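PDB 3SG0: extracellular ligand-binding receptor, which is a solute-binding protein that binds benzoyl-formic acid and probably captures related lignin-derived aromatic acids for uptake. Local coordinates for residues Met34-Pro39 / Ala67-Ser72; Lys49-Leu54 / Val309-Ser314; Asn80-Leu85 / Ile106-Glu111; Val249-Phe254 / Thr305-His310; Ile28-Thr33 / Val90-Gly95. All coordinates share one frame; numbering follows the deposited sequence.

Contact 1 of 5, residues Met34-Pro39 / Ala67-Ser72; sequences MSASGP and ALDDES
The carboxylates of Asp69 and Asp70 are the flat groups here, and the Met34-Pro39 backbone wraps around both. The methyl of Ala36 lies over one face of the Asp69 carboxylate, its CB 3.7 Å from Asp69 CG, while Glu71 N comes down on OD1 from the other face, 61° out of the plane. At the edge, Ser37 OG donates to the syn lone pair of Asp69 OD2 at 2.7 Å; Ala36 N and Ser37 N add weak bonds to OD1 from the methyl's side. The Asp70 carboxylate carries the Met34 carbonyl over one face, with Met34 O 3.4 Å from Asp70 CG. Its OD1 takes Ser35 OG on the syn side at 2.8 Å and Ser72 N on the anti side, and its OD2 is held by Ser96 and Thr33. Both aspartates thus form Asx turns just where the parallel strands 28-34 and 61-69 run out, at the C-terminal sheet edge facing the binding cleft of this periplasmic binding fold. The last strand bonds are Met34 N to Leu68 O, 3.0 Å, and Asp70 N to Met34 O, 2.8 Å. Further on, Ser72 OG donates to Ser37 O at 2.8 Å, and the Pro39 ring touches ligand-binding Arg198.

Contact 2 of 5, residues Lys49-Leu54 / Val309-Ser314; sequences KTVAAL and VHLWDS
Leu311 pushes its CD2 methyl into the hollow made by Thr50, Val51 and Leu54. That one methyl lies 3.9 Å from Val51 CG2 and 4.0 Å from Thr50 CB, and it meets Leu54 CD1, also at 4.0 Å. The CB of Leu311 points at the other segment, and chi1 of 176° sets CG anti to the backbone N, beside the carbonyl carbon. Val51 and Leu311 both continue onto Ile32, so both helical pieces pack in the layer on one face of the sheet of strand 28-34, in a lobe of the periplasmic binding fold. The other anchor is Trp312, which presents the six-membered part of its indole. Ala53 O sits in the ring plane at the edge, 3.5 Å from Trp312 CZ3, and Leu54 CD2 slides past, 4.0 Å from Trp312 CE3. On helix 283-298, Phe291 also meets this indole. An alanine in place of Trp312 would probably open a gap beside Ala53 and Leu54 and leave Phe291 without its ring partner. Thr50 turns its hydroxyl to Pro46 O in its own helix and offers carbon to Leu311, so the segments are held by the fit of methyls and ring edge rather than by directed polar bonds.

Contact 3 of 5, residues Asn80-Leu85 / Ile106-Glu111; sequences NARKLL and IDIAAE
Ala81 comes first, with its CB 4.2 Å from Ile108 CG2, close to the sheet on which both helices pack. One residue on, Arg82 sends out an extended chain that crosses the Ile108 side chain at about a right angle. Its CG is 4.1 Å from Ile108 CG2, and one face of its guanidinium rests on the isoleucine: Ile108 CD1 lies 3.6 Å off the guanidinium plane, offset toward the rim, and Arg82 NH2 stands 3.7 Å from Ile108 CG1. This is packing of a flat cation on a hydrocarbon chain at the solvent-facing edge. A turn later Leu85 points straight across, and its CD1 touches Ile108 CG2 at 3.5 Å. Ile108 is therefore gripped from three positions of helix 74-86. An alanine in place of Ile108 would probably leave the guanidinium without its hydrocarbon support and open a gap beside Leu85 CD1. The segment axes run 10.3 Å apart and only 13° from parallel. Ala81 and Leu84 also rest on Leu93 of strand 92-94, which comes between the two helices in the chain. Neighbouring, nearly parallel helices on one face of a largely parallel sheet are what successive beta-alpha-beta units of a Rossmann-like lobe produce.

Contact 4 of 5, residues Val249-Phe254 / Thr305-His310; sequences VATEEF and TIFGVH. With 173 (benzoyl-formic acid), chain B.
Thr251 and Ala250 press against Phe307 and Ile306 where the two lobes of the periplasmic binding fold meet, next to the bound benzoyl-formic acid. Thr251 is the N-cap of helix 252-258, its OG1 accepting from Glu253 N at 3.0 Å, and helix 306-328 starts close by. The inner side of the contact is tight. Ala250 O lies 3.2 Å from Ile306 CG2, a close approach of carbonyl to methyl, and that same methyl lies over one face of the Phe307 ring, toward its rim. Thr251 meets the ring at its edge, with CB in the plane and 3.8 Å from Phe307 CE1; its side chain crosses that of Phe307 at about a right angle. Another corner of the ring, CE2, reaches C3 of the ligand at 3.7 Å, so Thr251 backs a residue that lines the pocket. His310 adds its CE1 to the same ligand atom, while Thr99, Arg198 and Ala121 hydrogen-bond the ligand.

The outer side is looser and wet. Thr305 meets Thr251 OG1 mainly with its CG2 methyl, at 3.5 Å, and the polar links run through two waters. One accepts from Ile306 N and donates to Ala250 O and to Glu252 OE1, stitching the first turn of one helix to the loop before the other. The second accepts from both threonine hydroxyls, at 2.6 Å from Thr251 OG1 and 2.9 Å from Thr305 OG1, and donates to Glu253 OE2 at 2.8 Å.

Contact 5 of 5, residues Ile28-Thr33 / Val90-Gly95; sequences IKIGIT and VDVLIG
Ile30, Gly31 and Ile32 pair in parallel with Val92, Leu93 and Ile94 in the central sheet of the N-terminal lobe, the short segments inclined by 21°. The backbone bonds start at Asp91 N to Lys29 O, 2.8 Å, and continue with Gly31 N to Val92 O, 2.9 Å, Ile94 N to Gly31 O, 2.7 Å, and Thr33 N to Ile94 O. Asp91, just before strand 92-94, extends the pattern with its side chain: OD2 accepts from Lys29 N at 2.9 Å on its anti side, 16° out of the carboxylate plane, while OD1 takes Gly332 N.

Ile30, Ile32, Val92 and Ile94 share one face, where helix 306-328 packs on Ile30 and Ile94 and helix 334-344 on Val92. Ile30 bends at chi2 (-67°), which puts CD1 3.8 Å from Val92 CB, side by side with the valine; its CG2 branch meets Ile94 CD1 at 3.7 Å. On the other face, at Gly31, which has no side chain, Val90 CG1 stands 3.6 Å from Gly31 N, Leu93 CD1 lies by the Gly31 carbonyl, and helix 74-86 packs on Leu93. At the far end Gly95 CA comes 3.3 Å from Thr33 O, and a beta carbon there would clash with that oxygen. A largely parallel sheet with a helical layer on each face is the three-layer alpha-beta-alpha sandwich of a Rossmann-like lobe, as in type I periplasmic binding proteins.

Overall arrangement
From the N terminus, residues 28-33 of strand 28-34 open contact 5, which closes at 90-95. Contact 1 is nested inside that loop and links the ends of the neighbouring strands of the same sheet. Contact 2 opens at 49-54 within both loops and crosses them, closing only at 309-314, after the chain has built the other lobe. Contact 3, from 80-85 to 106-111, crosses contact 5, lies nested within contact 2 and holds helices on the opposite sheet face from helix 306-328. Contact 4 comes last, in series after contacts 1, 3 and 5; it shares Val309 and His310 with contact 2, so one helix joins the sheet core to the ligand cleft.

Contact 1 of 5, residues Met34-Pro39 / Ala67-Ser72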
# COMPACT_ATOMS: atom_id res chain seq x y z
N MSE A 34 5.80 10.44 4.97
CA MSE A 34 6.12 9.14 4.39
C MSE A 34 7.35 8.55 5.06
O MSE A 34 8.16 9.28 5.65
CB MSE A 34 6.37 9.25 2.88
CG MSE A 34 7.57 10.11 2.51
SE MSE A 34 7.14 12.01 2.16
CE MSE A 34 6.29 11.73 0.42
N SER A 35 7.47 7.24 4.97
CA SER A 35 8.56 6.53 5.63
C SER A 35 9.76 6.43 4.70
O SER A 35 10.06 5.38 4.15
CB SER A 35 8.10 5.14 6.09
OG SER A 35 6.92 5.22 6.89
N ALA A 36 10.43 7.56 4.50
CA ALA A 36 11.54 7.65 3.56
C ALA A 36 12.84 7.05 4.11
O ALA A 36 13.77 6.81 3.36
CB ALA A 36 11.75 9.09 3.11
N SER A 37 12.89 6.82 5.42
CA SER A 37 13.99 6.12 6.06
C SER A 37 13.39 5.14 7.06
O SER A 37 12.17 5.13 7.28
CB SER A 37 14.95 7.10 6.74
OG SER A 37 14.28 7.92 7.67
N GLY A 38 14.22 4.28 7.64
CA GLY A 38 13.74 3.20 8.48
C GLY A 38 13.36 2.00 7.64
O GLY A 38 13.60 1.98 6.43
N PRO A 39 12.75 0.99 8.26
CA PRO A 39 12.45 -0.24 7.51
C PRO A 39 11.36 -0.07 6.44
O PRO A 39 11.16 -0.98 5.63
CB PRO A 39 11.99 -1.22 8.59
CG PRO A 39 11.55 -0.36 9.73
CD PRO A 39 12.46 0.84 9.70
N ALA A 67 6.33 17.93 2.26
CA ALA A 67 6.64 16.53 2.47
C ALA A 67 7.65 16.34 3.60
O ALA A 67 8.66 17.04 3.65
CB ALA A 67 7.19 15.92 1.18
N LEU A 68 7.37 15.41 4.49
CA LEU A 68 8.19 15.15 5.67
C LEU A 68 8.44 13.66 5.82
O LEU A 68 7.55 12.85 5.60
CB LEU A 68 7.51 15.67 6.94
CG LEU A 68 7.27 17.17 7.02
CD1 LEU A 68 6.37 17.53 8.20
CD2 LEU A 68 8.60 17.91 7.12
N ASP A 69 9.66 13.31 6.21
CA ASP A 69 10.01 11.93 6.50
C ASP A 69 9.58 11.60 7.93
O ASP A 69 9.88 12.36 8.87
CB ASP A 69 11.53 11.78 6.36
CG ASP A 69 12.04 10.37 6.59
OD1 ASP A 69 11.26 9.40 6.64
OD2 ASP A 69 13.28 10.24 6.70
N ASP A 70 8.88 10.49 8.12
CA ASP A 70 8.53 10.03 9.47
C ASP A 70 9.40 8.87 9.96
O ASP A 70 9.17 8.36 11.05
CB ASP A 70 7.04 9.67 9.59
CG ASP A 70 6.58 8.66 8.57
OD1 ASP A 70 7.26 7.62 8.38
OD2 ASP A 70 5.51 8.91 7.96
N GLU A 71 10.39 8.47 9.17
CA GLU A 71 11.39 7.51 9.64
C GLU A 71 10.79 6.15 9.96
O GLU A 71 11.39 5.36 10.68
CB GLU A 71 12.18 8.07 10.83
CG GLU A 71 12.92 9.32 10.46
CD GLU A 71 13.77 9.91 11.56
OE1 GLU A 71 13.84 9.32 12.67
OE2 GLU A 71 14.37 10.97 11.30
N SER A 72 9.61 5.85 9.41
CA SER A 72 8.89 4.61 9.74
C SER A 72 8.47 4.57 11.22
O SER A 72 8.27 3.49 11.77
CB SER A 72 9.72 3.35 9.42
OG SER A 72 10.23 3.35 8.10

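Contact 2 of 5, residues Lys49-Leu54 / Val309-Ser314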
# COMPACT_ATOMS: atom_id res chain seq x y z
N LYS A 49 10.19 10.72 -3.92
CA LYS A 49 10.61 11.08 -5.27
C LYS A 49 9.46 11.42 -6.20
O LYS A 49 9.65 12.08 -7.22
CB LYS A 49 11.47 9.98 -5.87
CG LYS A 49 12.80 9.79 -5.17
CD LYS A 49 13.60 8.63 -5.74
CE LYS A 49 14.83 8.35 -4.89
NZ LYS A 49 15.51 7.09 -5.31
N THR A 50 8.26 10.99 -5.83
CA THR A 50 7.07 11.26 -6.62
C THR A 50 6.54 12.69 -6.41
O THR A 50 5.86 13.23 -7.28
CB THR A 50 5.99 10.20 -6.34
OG1 THR A 50 6.47 8.93 -6.79
CG2 THR A 50 4.67 10.51 -7.02
N VAL A 51 6.87 13.29 -5.27
CA VAL A 51 6.34 14.62 -4.95
C VAL A 51 6.59 15.62 -6.08
O VAL A 51 5.69 16.37 -6.46
CB VAL A 51 6.92 15.15 -3.62
CG1 VAL A 51 6.42 16.57 -3.35
CG2 VAL A 51 6.54 14.23 -2.47
N ALA A 52 7.80 15.61 -6.64
CA ALA A 52 8.17 16.56 -7.68
C ALA A 52 7.38 16.38 -8.98
O ALA A 52 7.39 17.26 -9.84
CB ALA A 52 9.66 16.48 -7.96
N ALA A 53 6.72 15.23 -9.12
CA ALA A 53 5.94 14.93 -10.32
C ALA A 53 4.48 15.34 -10.19
O ALA A 53 3.73 15.27 -11.15
CB ALA A 53 6.05 13.45 -10.66
N LEU A 54 4.07 15.76 -8.99
CA LEU A 54 2.67 16.06 -8.73
C LEU A 54 2.26 17.41 -9.32
O LEU A 54 3.10 18.29 -9.47
CB LEU A 54 2.39 16.03 -7.23
CG LEU A 54 2.65 14.69 -6.55
CD1 LEU A 54 2.44 14.82 -5.05
CD2 LEU A 54 1.75 13.60 -7.13
N VAL A 309 3.35 5.17 -6.72
CA VAL A 309 2.01 5.28 -7.30
C VAL A 309 0.94 5.40 -6.23
O VAL A 309 -0.16 5.86 -6.51
CB VAL A 309 1.72 4.15 -8.33
CG1 VAL A 309 0.92 3.01 -7.71
CG2 VAL A 309 0.97 4.73 -9.53
N HIS A 310 1.24 5.01 -5.00
CA HIS A 310 0.27 5.17 -3.92
C HIS A 310 0.09 6.64 -3.60
O HIS A 310 -1.00 7.08 -3.24
CB HIS A 310 0.67 4.31 -2.73
CG HIS A 310 0.72 2.87 -3.10
ND1 HIS A 310 1.51 1.90 -2.51
CD2 HIS A 310 0.06 2.26 -4.11
CE1 HIS A 310 1.32 0.75 -3.14
NE2 HIS A 310 0.44 0.95 -4.11
N LEU A 311 1.15 7.43 -3.77
CA LEU A 311 1.03 8.88 -3.66
C LEU A 311 0.31 9.43 -4.90
O LEU A 311 -0.63 10.22 -4.80
CB LEU A 311 2.41 9.53 -3.49
CG LEU A 311 2.42 11.06 -3.47
CD1 LEU A 311 1.44 11.63 -2.46
CD2 LEU A 311 3.83 11.55 -3.20
N TRP A 312 0.75 8.99 -6.08
CA TRP A 312 0.16 9.45 -7.33
C TRP A 312 -1.37 9.24 -7.37
O TRP A 312 -2.12 10.17 -7.65
CB TRP A 312 0.82 8.75 -8.50
CG TRP A 312 0.34 9.21 -9.84
CD1 TRP A 312 -0.64 8.64 -10.59
CD2 TRP A 312 0.82 10.33 -10.59
NE1 TRP A 312 -0.81 9.34 -11.76
CE2 TRP A 312 0.08 10.38 -11.79
CE3 TRP A 312 1.81 11.30 -10.36
CZ2 TRP A 312 0.29 11.37 -12.76
CZ3 TRP A 312 2.02 12.27 -11.33
CH2 TRP A 312 1.26 12.29 -12.51
N ASP A 313 -1.81 8.01 -7.11
CA ASP A 313 -3.23 7.69 -7.16
C ASP A 313 -4.00 8.48 -6.10
O ASP A 313 -5.15 8.87 -6.32
CB ASP A 313 -3.48 6.19 -6.93
CG ASP A 313 -3.23 5.31 -8.16
OD1 ASP A 313 -3.02 5.81 -9.30
OD2 ASP A 313 -3.27 4.06 -7.95
N SER A 314 -3.41 8.67 -4.92
CA SER A 314 -4.07 9.50 -3.90
C SER A 314 -4.33 10.89 -4.45
O SER A 314 -5.40 11.47 -4.25
CB SER A 314 -3.22 9.60 -2.63
OG SER A 314 -3.10 8.35 -1.98

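Contact 3 of 5, residues Asn80-Leu85 / Ile106-Glu111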
# COMPACT_ATOMS: atom_id res chain seq x y z
N ASN A 80 4.69 14.97 12.63
CA ASN A 80 4.61 15.55 11.30
C ASN A 80 3.20 16.00 10.96
O ASN A 80 2.99 17.11 10.47
CB ASN A 80 5.06 14.54 10.23
CG ASN A 80 6.56 14.27 10.26
OD1 ASN A 80 7.32 14.96 10.93
ND2 ASN A 80 6.99 13.28 9.49
N ALA A 81 2.22 15.14 11.23
CA ALA A 81 0.84 15.46 10.92
C ALA A 81 0.37 16.68 11.70
O ALA A 81 -0.26 17.57 11.14
CB ALA A 81 -0.06 14.27 11.23
N ARG A 82 0.68 16.73 12.99
CA ARG A 82 0.24 17.86 13.80
C ARG A 82 0.88 19.16 13.32
O ARG A 82 0.22 20.20 13.33
CB ARG A 82 0.48 17.61 15.29
CG ARG A 82 -0.45 16.56 15.86
CD ARG A 82 -0.37 16.49 17.38
NE ARG A 82 -1.48 15.70 17.91
CZ ARG A 82 -1.37 14.45 18.35
NH1 ARG A 82 -0.19 13.84 18.33
NH2 ARG A 82 -2.44 13.83 18.81
N LYS A 83 2.13 19.11 12.89
CA LYS A 83 2.79 20.29 12.35
C LYS A 83 2.12 20.74 11.05
O LYS A 83 1.82 21.92 10.87
CB LYS A 83 4.28 20.01 12.08
CG LYS A 83 5.06 21.23 11.61
CD LYS A 83 6.38 20.83 10.98
CE LYS A 83 7.23 20.00 11.93
NZ LYS A 83 8.51 19.56 11.30
N LEU A 84 1.88 19.79 10.16
CA LEU A 84 1.25 20.10 8.87
C LEU A 84 -0.17 20.64 9.05
O LEU A 84 -0.59 21.56 8.34
CB LEU A 84 1.26 18.86 7.97
CG LEU A 84 2.65 18.39 7.54
CD1 LEU A 84 2.60 16.97 6.99
CD2 LEU A 84 3.23 19.34 6.51
N LEU A 85 -0.91 20.08 10.00
CA LEU A 85 -2.29 20.48 10.23
C LEU A 85 -2.37 21.80 10.99
O LEU A 85 -3.11 22.71 10.60
CB LEU A 85 -3.06 19.36 10.96
CG LEU A 85 -3.22 18.03 10.23
CD1 LEU A 85 -3.61 16.91 11.18
CD2 LEU A 85 -4.22 18.15 9.08
N ILE A 106 -5.30 8.58 11.89
CA ILE A 106 -6.74 8.60 11.70
C ILE A 106 -7.39 9.57 12.68
O ILE A 106 -8.16 10.46 12.29
CB ILE A 106 -7.33 7.20 11.90
CG1 ILE A 106 -6.80 6.25 10.81
CG2 ILE A 106 -8.85 7.23 11.94
CD1 ILE A 106 -7.15 4.79 11.05
N ASP A 107 -7.10 9.42 13.96
CA ASP A 107 -7.72 10.27 14.96
C ASP A 107 -7.29 11.72 14.81
O ASP A 107 -8.07 12.65 15.04
CB ASP A 107 -7.41 9.77 16.38
CG ASP A 107 -8.17 8.51 16.73
OD1 ASP A 107 -8.96 8.03 15.89
OD2 ASP A 107 -7.99 8.00 17.85
N ILE A 108 -6.03 11.92 14.46
CA ILE A 108 -5.49 13.26 14.31
C ILE A 108 -6.16 14.01 13.15
O ILE A 108 -6.57 15.16 13.28
CB ILE A 108 -3.96 13.21 14.14
CG1 ILE A 108 -3.31 12.66 15.42
CG2 ILE A 108 -3.41 14.57 13.78
CD1 ILE A 108 -1.83 12.36 15.28
N ALA A 109 -6.30 13.34 12.01
CA ALA A 109 -6.94 13.95 10.85
C ALA A 109 -8.41 14.22 11.13
O ALA A 109 -8.93 15.29 10.80
CB ALA A 109 -6.78 13.05 9.63
N ALA A 110 -9.09 13.27 11.76
CA ALA A 110 -10.50 13.45 12.06
C ALA A 110 -10.70 14.64 13.00
O ALA A 110 -11.60 15.45 12.80
CB ALA A 110 -11.09 12.18 12.67
N GLU A 111 -9.87 14.74 14.04
CA GLU A 111 -9.99 15.85 14.99
C GLU A 111 -9.81 17.19 14.28
O GLU A 111 -10.46 18.17 14.61
CB GLU A 111 -8.98 15.70 16.13
CG GLU A 111 -9.18 16.67 17.30
CD GLU A 111 -8.67 18.09 17.04
OE1 GLU A 111 -7.75 18.28 16.20
OE2 GLU A 111 -9.17 19.03 17.70

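Contact 4 of 5, residues Val249-Phe254 / Thr305-His310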
# COMPACT_ATOMS: atom_id res chain seq x y z
N VAL A 249 5.89 -6.60 -1.38
CA VAL A 249 7.17 -6.90 -2.02
C VAL A 249 7.26 -6.42 -3.47
O VAL A 249 8.26 -6.67 -4.14
CB VAL A 249 7.52 -8.42 -1.96
CG1 VAL A 249 7.33 -8.96 -0.54
CG2 VAL A 249 6.72 -9.23 -2.99
N ALA A 250 6.23 -5.72 -3.94
CA ALA A 250 6.05 -5.44 -5.36
C ALA A 250 6.96 -4.33 -5.90
O ALA A 250 6.58 -3.60 -6.83
CB ALA A 250 4.58 -5.14 -5.65
N THR A 251 8.16 -4.24 -5.34
CA THR A 251 9.18 -3.30 -5.78
C THR A 251 10.36 -4.04 -6.41
O THR A 251 10.78 -5.09 -5.91
CB THR A 251 9.69 -2.41 -4.63
OG1 THR A 251 10.88 -1.76 -5.06
CG2 THR A 251 9.99 -3.22 -3.36
N GLU A 252 10.90 -3.50 -7.48
CA GLU A 252 12.08 -4.09 -8.09
C GLU A 252 13.27 -4.18 -7.11
O GLU A 252 14.17 -4.98 -7.31
CB GLU A 252 12.46 -3.36 -9.38
CG GLU A 252 11.56 -3.71 -10.57
CD GLU A 252 10.13 -3.18 -10.46
OE1 GLU A 252 9.91 -2.15 -9.78
OE2 GLU A 252 9.23 -3.80 -11.07
N GLU A 253 13.26 -3.39 -6.04
CA GLU A 253 14.31 -3.50 -5.03
C GLU A 253 14.29 -4.87 -4.35
O GLU A 253 15.33 -5.39 -3.96
CB GLU A 253 14.17 -2.42 -3.95
CG GLU A 253 14.34 -1.01 -4.47
CD GLU A 253 14.31 0.02 -3.36
OE1 GLU A 253 14.90 -0.23 -2.29
OE2 GLU A 253 13.68 1.08 -3.55
N PHE A 254 13.10 -5.43 -4.19
CA PHE A 254 12.94 -6.76 -3.60
C PHE A 254 13.51 -7.82 -4.54
O PHE A 254 14.19 -8.76 -4.10
CB PHE A 254 11.46 -7.01 -3.31
CG PHE A 254 11.15 -8.41 -2.85
CD1 PHE A 254 11.20 -8.76 -1.51
CD2 PHE A 254 10.77 -9.38 -3.77
CE1 PHE A 254 10.90 -10.04 -1.10
CE2 PHE A 254 10.47 -10.66 -3.36
CZ PHE A 254 10.53 -10.99 -2.02
N THR A 305 9.13 2.77 -8.76
CA THR A 305 8.54 1.54 -8.27
C THR A 305 7.10 1.81 -7.83
O THR A 305 6.67 2.97 -7.70
CB THR A 305 9.35 0.92 -7.13
OG1 THR A 305 9.26 1.78 -5.99
CG2 THR A 305 10.81 0.74 -7.54
N ILE A 306 6.36 0.74 -7.58
CA ILE A 306 4.94 0.85 -7.33
C ILE A 306 4.61 1.78 -6.16
O ILE A 306 3.57 2.44 -6.15
CB ILE A 306 4.30 -0.53 -7.08
CG1 ILE A 306 2.78 -0.43 -7.11
CG2 ILE A 306 4.80 -1.14 -5.78
CD1 ILE A 306 2.08 -1.78 -7.03
N PHE A 307 5.47 1.83 -5.15
CA PHE A 307 5.09 2.57 -3.95
C PHE A 307 4.87 4.05 -4.20
O PHE A 307 4.06 4.68 -3.54
CB PHE A 307 6.02 2.24 -2.79
CG PHE A 307 5.92 0.81 -2.41
CD1 PHE A 307 6.87 -0.12 -2.82
CD2 PHE A 307 4.79 0.35 -1.75
CE1 PHE A 307 6.71 -1.47 -2.52
CE2 PHE A 307 4.63 -0.99 -1.46
CZ PHE A 307 5.58 -1.90 -1.85
N GLY A 308 5.56 4.61 -5.20
CA GLY A 308 5.31 5.99 -5.57
C GLY A 308 3.90 6.20 -6.10
O GLY A 308 3.31 7.28 -5.96
N VAL A 309 3.35 5.17 -6.72
CA VAL A 309 2.01 5.28 -7.30
C VAL A 309 0.94 5.40 -6.23
O VAL A 309 -0.16 5.86 -6.51
CB VAL A 309 1.72 4.15 -8.33
CG1 VAL A 309 0.92 3.01 -7.71
CG2 VAL A 309 0.97 4.73 -9.53
N HIS A 310 1.24 5.01 -5.00
CA HIS A 310 0.27 5.17 -3.92
C HIS A 310 0.09 6.64 -3.60
O HIS A 310 -1.00 7.08 -3.24
CB HIS A 310 0.67 4.31 -2.73
CG HIS A 310 0.72 2.87 -3.10
ND1 HIS A 310 1.51 1.90 -2.51
CD2 HIS A 310 0.06 2.26 -4.11
CE1 HIS A 310 1.32 0.75 -3.14
NE2 HIS A 310 0.44 0.95 -4.11
O1B 173 B . 0.73 -1.21 5.20
C1 173 B . 1.87 -1.52 5.44
O1A 173 B . 2.40 -1.57 6.72
C2 173 B . 2.73 -2.11 4.36
O2 173 B . 3.76 -2.66 4.63
C1G 173 B . 2.29 -1.91 2.94
C2D 173 B . 1.80 -0.54 2.50
C2E 173 B . 1.32 -0.33 1.08
C3 173 B . 1.32 -1.52 0.11
C1E 173 B . 1.81 -2.89 0.59
C1D 173 B . 2.31 -3.11 2.00
O HOH W 1 7.52 -1.61 -8.56
O HOH W 2 10.98 0.64 -3.95

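Contact 5 of 5, residues Ile28-Thr33 / Val90-Gly95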
# COMPACT_ATOMS: atom_id res chain seq x y z
N ILE A 28 -3.73 26.16 -2.47
CA ILE A 28 -4.03 24.83 -1.96
C ILE A 28 -2.75 24.23 -1.38
O ILE A 28 -1.68 24.33 -1.97
CB ILE A 28 -4.58 23.93 -3.08
CG1 ILE A 28 -5.91 24.50 -3.58
CG2 ILE A 28 -4.75 22.51 -2.58
CD1 ILE A 28 -6.44 23.82 -4.83
N LYS A 29 -2.86 23.62 -0.20
CA LYS A 29 -1.70 23.06 0.48
C LYS A 29 -1.93 21.61 0.82
O LYS A 29 -2.97 21.25 1.36
CB LYS A 29 -1.41 23.84 1.76
CG LYS A 29 -1.03 25.29 1.53
CD LYS A 29 -0.76 25.98 2.85
CE LYS A 29 -0.23 27.38 2.65
NZ LYS A 29 0.24 27.96 3.94
N ILE A 30 -0.97 20.77 0.46
CA ILE A 30 -1.07 19.33 0.66
C ILE A 30 0.10 18.91 1.53
O ILE A 30 1.26 19.17 1.19
CB ILE A 30 -0.97 18.58 -0.68
CG1 ILE A 30 -2.00 19.08 -1.69
CG2 ILE A 30 -1.08 17.07 -0.46
CD1 ILE A 30 -3.43 18.79 -1.35
N GLY A 31 -0.18 18.28 2.67
CA GLY A 31 0.87 17.77 3.54
C GLY A 31 1.07 16.29 3.34
O GLY A 31 0.09 15.56 3.18
N ILE A 32 2.31 15.84 3.35
CA ILE A 32 2.62 14.43 3.15
C ILE A 32 3.63 13.98 4.20
O ILE A 32 4.64 14.65 4.41
CB ILE A 32 3.22 14.18 1.75
CG1 ILE A 32 2.40 14.87 0.65
CG2 ILE A 32 3.32 12.69 1.47
CD1 ILE A 32 3.09 14.89 -0.71
N THR A 33 3.35 12.87 4.86
CA THR A 33 4.33 12.21 5.71
C THR A 33 4.54 10.81 5.16
O THR A 33 3.57 10.09 4.86
CB THR A 33 3.92 12.22 7.20
OG1 THR A 33 4.98 11.67 8.00
CG2 THR A 33 2.62 11.47 7.46
N VAL A 90 -2.79 22.55 6.23
CA VAL A 90 -2.96 21.91 4.94
C VAL A 90 -4.41 21.52 4.69
O VAL A 90 -5.17 21.19 5.62
CB VAL A 90 -2.04 20.68 4.78
CG1 VAL A 90 -0.59 21.10 4.86
CG2 VAL A 90 -2.35 19.61 5.83
N ASP A 91 -4.80 21.55 3.43
CA ASP A 91 -6.15 21.18 3.04
C ASP A 91 -6.37 19.68 3.03
O ASP A 91 -7.50 19.22 3.24
CB ASP A 91 -6.47 21.77 1.67
CG ASP A 91 -6.41 23.27 1.69
OD1 ASP A 91 -7.23 23.88 2.41
OD2 ASP A 91 -5.54 23.86 1.00
N VAL A 92 -5.31 18.93 2.75
CA VAL A 92 -5.34 17.48 2.72
C VAL A 92 -4.04 16.96 3.31
O VAL A 92 -2.98 17.55 3.07
CB VAL A 92 -5.45 16.94 1.27
CG1 VAL A 92 -5.46 15.42 1.24
CG2 VAL A 92 -6.69 17.50 0.58
N LEU A 93 -4.11 15.88 4.09
CA LEU A 93 -2.94 15.19 4.60
C LEU A 93 -2.83 13.86 3.89
O LEU A 93 -3.85 13.22 3.65
CB LEU A 93 -3.09 14.95 6.09
CG LEU A 93 -1.94 14.30 6.85
CD1 LEU A 93 -0.62 15.06 6.66
CD2 LEU A 93 -2.28 14.17 8.33
N ILE A 94 -1.62 13.46 3.54
CA ILE A 94 -1.37 12.18 2.89
C ILE A 94 -0.31 11.43 3.68
O ILE A 94 0.73 12.01 4.05
CB ILE A 94 -0.91 12.39 1.43
CG1 ILE A 94 -1.95 13.22 0.66
CG2 ILE A 94 -0.61 11.06 0.77
CD1 ILE A 94 -1.62 13.43 -0.81
N GLY A 95 -0.56 10.16 3.98
CA GLY A 95 0.42 9.32 4.64
C GLY A 95 -0.19 8.38 5.66
O GLY A 95 -1.42 8.30 5.80